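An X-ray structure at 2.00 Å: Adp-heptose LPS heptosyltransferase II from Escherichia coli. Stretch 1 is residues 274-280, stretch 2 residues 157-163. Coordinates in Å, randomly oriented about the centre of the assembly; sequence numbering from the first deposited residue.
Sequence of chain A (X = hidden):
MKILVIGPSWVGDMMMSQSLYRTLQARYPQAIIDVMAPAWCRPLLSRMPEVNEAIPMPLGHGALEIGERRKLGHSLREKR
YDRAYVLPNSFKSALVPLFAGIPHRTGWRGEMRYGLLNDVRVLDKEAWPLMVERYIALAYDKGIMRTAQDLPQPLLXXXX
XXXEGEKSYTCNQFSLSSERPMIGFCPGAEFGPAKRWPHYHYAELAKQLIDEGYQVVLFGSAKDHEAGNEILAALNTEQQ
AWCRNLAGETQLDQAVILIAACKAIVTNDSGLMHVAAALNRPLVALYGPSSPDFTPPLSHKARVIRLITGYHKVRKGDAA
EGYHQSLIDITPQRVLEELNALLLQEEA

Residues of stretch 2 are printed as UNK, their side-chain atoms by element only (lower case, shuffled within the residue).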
ATOM      1  N   HIS A 274      -0.745  -3.909  -1.737  1.00 15.51           N
ATOM      2  CA  HIS A 274       0.584  -3.360  -1.999  1.00 15.63           C
ATOM      3  C   HIS A 274       1.554  -3.586  -0.851  1.00 16.00           C
ATOM      4  O   HIS A 274       2.753  -3.777  -1.074  1.00 16.15           O
ATOM      5  CB  HIS A 274       0.461  -1.878  -2.335  1.00 16.45           C
ATOM      6  CG  HIS A 274      -0.339  -1.637  -3.572  1.00 18.14           C
ATOM      7  ND1 HIS A 274       0.078  -2.067  -4.812  1.00 17.01           N
ATOM      8  CD2 HIS A 274      -1.582  -1.132  -3.746  1.00 19.45           C
ATOM      9  CE1 HIS A 274      -0.877  -1.844  -5.698  1.00 16.67           C
ATOM     10  NE2 HIS A 274      -1.895  -1.279  -5.076  1.00 18.47           N
ATOM     11  N   VAL A 275       1.038  -3.567   0.373  1.00 13.92           N
ATOM     12  CA  VAL A 275       1.873  -3.808   1.538  1.00 16.50           C
ATOM     13  C   VAL A 275       2.371  -5.257   1.499  1.00 15.78           C
ATOM     14  O   VAL A 275       3.564  -5.504   1.660  1.00 16.06           O
ATOM     15  CB  VAL A 275       1.095  -3.541   2.852  1.00 16.73           C
ATOM     16  CG1 VAL A 275       1.939  -3.945   4.055  1.00 16.29           C
ATOM     17  CG2 VAL A 275       0.732  -2.055   2.945  1.00 15.72           C
ATOM     18  N   ALA A 276       1.463  -6.208   1.275  1.00 16.38           N
ATOM     19  CA  ALA A 276       1.833  -7.621   1.206  1.00 16.07           C
ATOM     20  C   ALA A 276       2.857  -7.855   0.086  1.00 15.61           C
ATOM     21  O   ALA A 276       3.817  -8.611   0.254  1.00 15.71           O
ATOM     22  CB  ALA A 276       0.582  -8.477   0.971  1.00 16.34           C
ATOM     23  N   ALA A 277       2.651  -7.196  -1.051  1.00 15.13           N
ATOM     24  CA  ALA A 277       3.551  -7.312  -2.200  1.00 15.74           C
ATOM     25  C   ALA A 277       4.958  -6.823  -1.852  1.00 15.82           C
ATOM     26  O   ALA A 277       5.947  -7.426  -2.255  1.00 15.76           O
ATOM     27  CB  ALA A 277       2.994  -6.512  -3.387  1.00 15.38           C
ATOM     28  N   ALA A 278       5.036  -5.722  -1.109  1.00 14.89           N
ATOM     29  CA  ALA A 278       6.313  -5.148  -0.703  1.00 14.97           C
ATOM     30  C   ALA A 278       7.046  -6.081   0.248  1.00 16.22           C
ATOM     31  O   ALA A 278       8.275  -6.094   0.287  1.00 15.52           O
ATOM     32  CB  ALA A 278       6.082  -3.798  -0.036  1.00 15.52           C
ATOM     33  N   LEU A 279       6.284  -6.853   1.015  1.00 15.70           N
ATOM     34  CA  LEU A 279       6.854  -7.802   1.968  1.00 17.27           C
ATOM     35  C   LEU A 279       7.241  -9.112   1.288  1.00 18.17           C
ATOM     36  O   LEU A 279       7.825  -9.994   1.914  1.00 19.46           O
ATOM     37  CB  LEU A 279       5.848  -8.080   3.089  1.00 14.10           C
ATOM     38  CG  LEU A 279       5.667  -6.921   4.073  1.00 15.92           C
ATOM     39  CD1 LEU A 279       4.387  -7.099   4.899  1.00 13.57           C
ATOM     40  CD2 LEU A 279       6.897  -6.861   4.992  1.00 14.96           C
ATOM     41  N   ASN A 280       6.895  -9.239   0.009  1.00 19.55           N
ATOM     42  CA  ASN A 280       7.212 -10.441  -0.764  1.00 20.72           C
ATOM     43  C   ASN A 280       6.534 -11.696  -0.191  1.00 20.75           C
ATOM     44  O   ASN A 280       7.117 -12.782  -0.167  1.00 17.62           O
ATOM     45  CB  ASN A 280       8.732 -10.640  -0.797  1.00 24.86           C
ATOM     46  CG  ASN A 280       9.180 -11.572  -1.910  1.00 28.15           C
ATOM     47  OD1 ASN A 280       8.701 -11.472  -3.038  1.00 34.79           O
ATOM     48  ND2 ASN A 280      10.106 -12.470  -1.603  1.00 32.28           N
ATOM     49  N   UNK A 157      11.508  -1.262  -6.754  1.00 16.21           N
ATOM     50  CA  UNK A 157      10.146  -1.491  -6.286  1.00 15.89           C
ATOM     51  C   UNK A 157      10.017  -1.294  -4.784  1.00 15.02           C
ATOM     52  O   UNK A 157      11.013  -1.334  -4.058  1.00 15.65           O
ATOM     53  c   UNK A 157       7.888  -6.471 -10.199  1.00 19.95           C
ATOM     54  c   UNK A 157       8.551  -4.214  -9.924  1.00 20.69           C
ATOM     55  c   UNK A 157       9.711  -2.925  -6.608  1.00 16.54           C
ATOM     56  c   UNK A 157       8.062  -5.228 -10.754  1.00 21.54           C
ATOM     57  n   UNK A 157       8.817  -2.896 -10.202  1.00 18.29           N
ATOM     58  c   UNK A 157       8.677  -5.713  -8.024  1.00 20.41           C
ATOM     59  c   UNK A 157       9.284  -2.287  -9.063  1.00 20.15           C
ATOM     60  c   UNK A 157       8.864  -4.431  -8.566  1.00 19.05           C
ATOM     61  c   UNK A 157       8.188  -6.723  -8.852  1.00 20.00           C
ATOM     62  c   UNK A 157       9.327  -3.188  -8.032  1.00 19.10           C
ATOM     63  N   UNK A 158       8.785  -1.070  -4.296  1.00 16.04           N
ATOM     64  CA  UNK A 158       8.625  -0.894  -2.849  1.00 16.44           C
ATOM     65  C   UNK A 158       9.136  -2.177  -2.217  1.00 16.20           C
ATOM     66  O   UNK A 158       9.006  -3.251  -2.804  1.00 16.76           O
ATOM     67  c   UNK A 158       7.498  -0.901  -4.996  1.00 16.30           C
ATOM     68  c   UNK A 158       6.693  -0.126  -3.991  1.00 15.17           C
ATOM     69  c   UNK A 158       7.120  -0.746  -2.680  1.00 16.54           C
ATOM     70  N   UNK A 159       9.696  -2.067  -1.021  1.00 15.50           N
ATOM     71  CA  UNK A 159      10.246  -3.235  -0.358  1.00 17.77           C
ATOM     72  C   UNK A 159      10.302  -2.980   1.141  1.00 18.34           C
ATOM     73  O   UNK A 159      10.780  -1.940   1.585  1.00 19.68           O
ATOM     74  c   UNK A 159      13.621  -5.040  -1.164  1.00 35.84           C
ATOM     75  o   UNK A 159      14.474  -4.187  -1.419  1.00 35.66           O
ATOM     76  c   UNK A 159      11.644  -3.504  -0.926  1.00 20.99           C
ATOM     77  c   UNK A 159      12.381  -4.689  -0.347  1.00 29.85           C
ATOM     78  n   UNK A 159      13.724  -6.302  -1.573  1.00 39.36           N
ATOM     79  N   UNK A 160       9.786  -3.932   1.911  1.00 17.69           N
ATOM     80  CA  UNK A 160       9.761  -3.834   3.366  1.00 18.10           C
ATOM     81  C   UNK A 160      10.376  -5.078   3.992  1.00 18.40           C
ATOM     82  O   UNK A 160      10.223  -6.180   3.471  1.00 18.73           O
ATOM     83  c   UNK A 160       8.319  -3.680   3.861  1.00 18.97           C
ATOM     84  c   UNK A 160       6.097  -2.502   3.922  1.00 19.76           C
ATOM     85  c   UNK A 160       8.231  -1.191   4.014  1.00 18.49           C
ATOM     86  c   UNK A 160       7.546  -2.423   3.444  1.00 20.84           C
ATOM     87  N   UNK A 161      11.062  -4.900   5.115  1.00 19.76           N
ATOM     88  CA  UNK A 161      11.699  -6.009   5.817  1.00 21.66           C
ATOM     89  C   UNK A 161      11.162  -6.040   7.248  1.00 20.56           C
ATOM     90  O   UNK A 161      10.864  -4.998   7.828  1.00 19.10           O
ATOM     91  c   UNK A 161      13.221  -5.820   5.836  1.00 26.80           C
ATOM     92  o   UNK A 161      14.551  -7.936   4.138  1.00 45.72           O
ATOM     93  c   UNK A 161      13.940  -6.969   3.681  1.00 41.73           C
ATOM     94  n   UNK A 161      13.320  -7.004   2.502  1.00 45.70           N
ATOM     95  c   UNK A 161      13.867  -5.665   4.453  1.00 36.28           C
ATOM     96  N   UNK A 162      11.037  -7.245   7.798  1.00 18.58           N
ATOM     97  CA  UNK A 162      10.540  -7.459   9.155  1.00 19.04           C
ATOM     98  C   UNK A 162      11.335  -8.598   9.802  1.00 18.96           C
ATOM     99  O   UNK A 162      11.501  -9.662   9.200  1.00 18.84           O
ATOM    100  c   UNK A 162       9.028  -7.835   9.145  1.00 17.51           C
ATOM    101  c   UNK A 162       8.188  -6.668   8.632  1.00 15.93           C
ATOM    102  c   UNK A 162       8.577  -8.238  10.542  1.00 15.28           C
ATOM    103  N   UNK A 163      11.819  -8.394  11.022  1.00 20.21           N
ATOM    104  CA  UNK A 163      12.602  -9.427  11.706  1.00 20.74           C
ATOM    105  C   UNK A 163      11.734 -10.457  12.422  1.00 20.84           C
ATOM    106  O   UNK A 163      10.556 -10.214  12.690  1.00 18.10           O
ATOM    107  c   UNK A 163      13.530  -8.781  12.727  1.00 19.09           C
ATOM    108  o   UNK A 163      12.785  -8.226  13.798  1.00 23.38           O
TER

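Position 157 carries ten side-chain atoms, nine carbons and one nitrogen: a single carbon leads to a five-membered ring, holding the nitrogen, fused to a six-membered ring of carbon. None of these atoms makes contact with stretch 1. Only an indole fits, so the residue is Trp157.

Position 158 has three carbons, one of them bonded back to the backbone N, which closes a five-membered ring. Its CB lies 4.2 Å from CB of Ala278, and its backbone O is 3.9 Å from CA of Ala278, so both ring and main chain rest against the same alanine. The closure identifies Pro158.

At position 159 three carbons run in a line, the third bearing one oxygen and one nitrogen. CA-to-CB points away from stretch 1, yet the backbone remains close: CA of 159 and CA of Ala278 are 4.4 Å apart. This is a carboxamide on a two-carbon arm, hence Gln159.

Position 160 shows four carbons, forked at the second, and CA-to-CB points toward stretch 1. The branching carbon packs 4.0 Å from CB of Ala278, CB lies 3.7 Å from CD2 of Leu279, and one terminal carbon reaches to 4.4 Å from CG1 of Val275. A fork one carbon beyond CB means leucine, Leu160, with chi1 m and chi2 t; the terminal carbon near Val275 is CD1.

Position 161 again has three carbons, ending in one oxygen and one nitrogen. CA-to-CB points away; the end of the side chain comes nearer, but stops short of contact. The atoms give Gln161.

Position 162 has three carbons, with the fork at CB itself, and one branch sits 3.9 Å from CD2 of Leu279. This is Val162, and that branch is CG2.

Position 163 has one carbon and one oxygen, and its side chain is out of reach of stretch 1. These atoms mark Ser163; its hydroxyl caps a backbone N just past the stretch, at the start of a helix.

The contact combines one polar anchor with apolar packing. Near the end of its helix, Ala278 offers its carbonyl to the extended segment: Leu160 N donates a hydrogen bond to Ala278 O at 3.1 Å and 165°, nearly linear, and Gln159 CA approaches the same oxygen at 3.5 Å in a CA-H...O contact. Around this anchor the alternating directions of 159 to 162 turn Leu160 and Val162 toward stretch 1. CB of Ala278 points toward stretch 2 and packs against Pro158 and Leu160, while Leu279, whose CA-to-CB points sideways, brings CD2 against Leu160 and Val162.

Stretch 2 (157-163) WPQLQVS
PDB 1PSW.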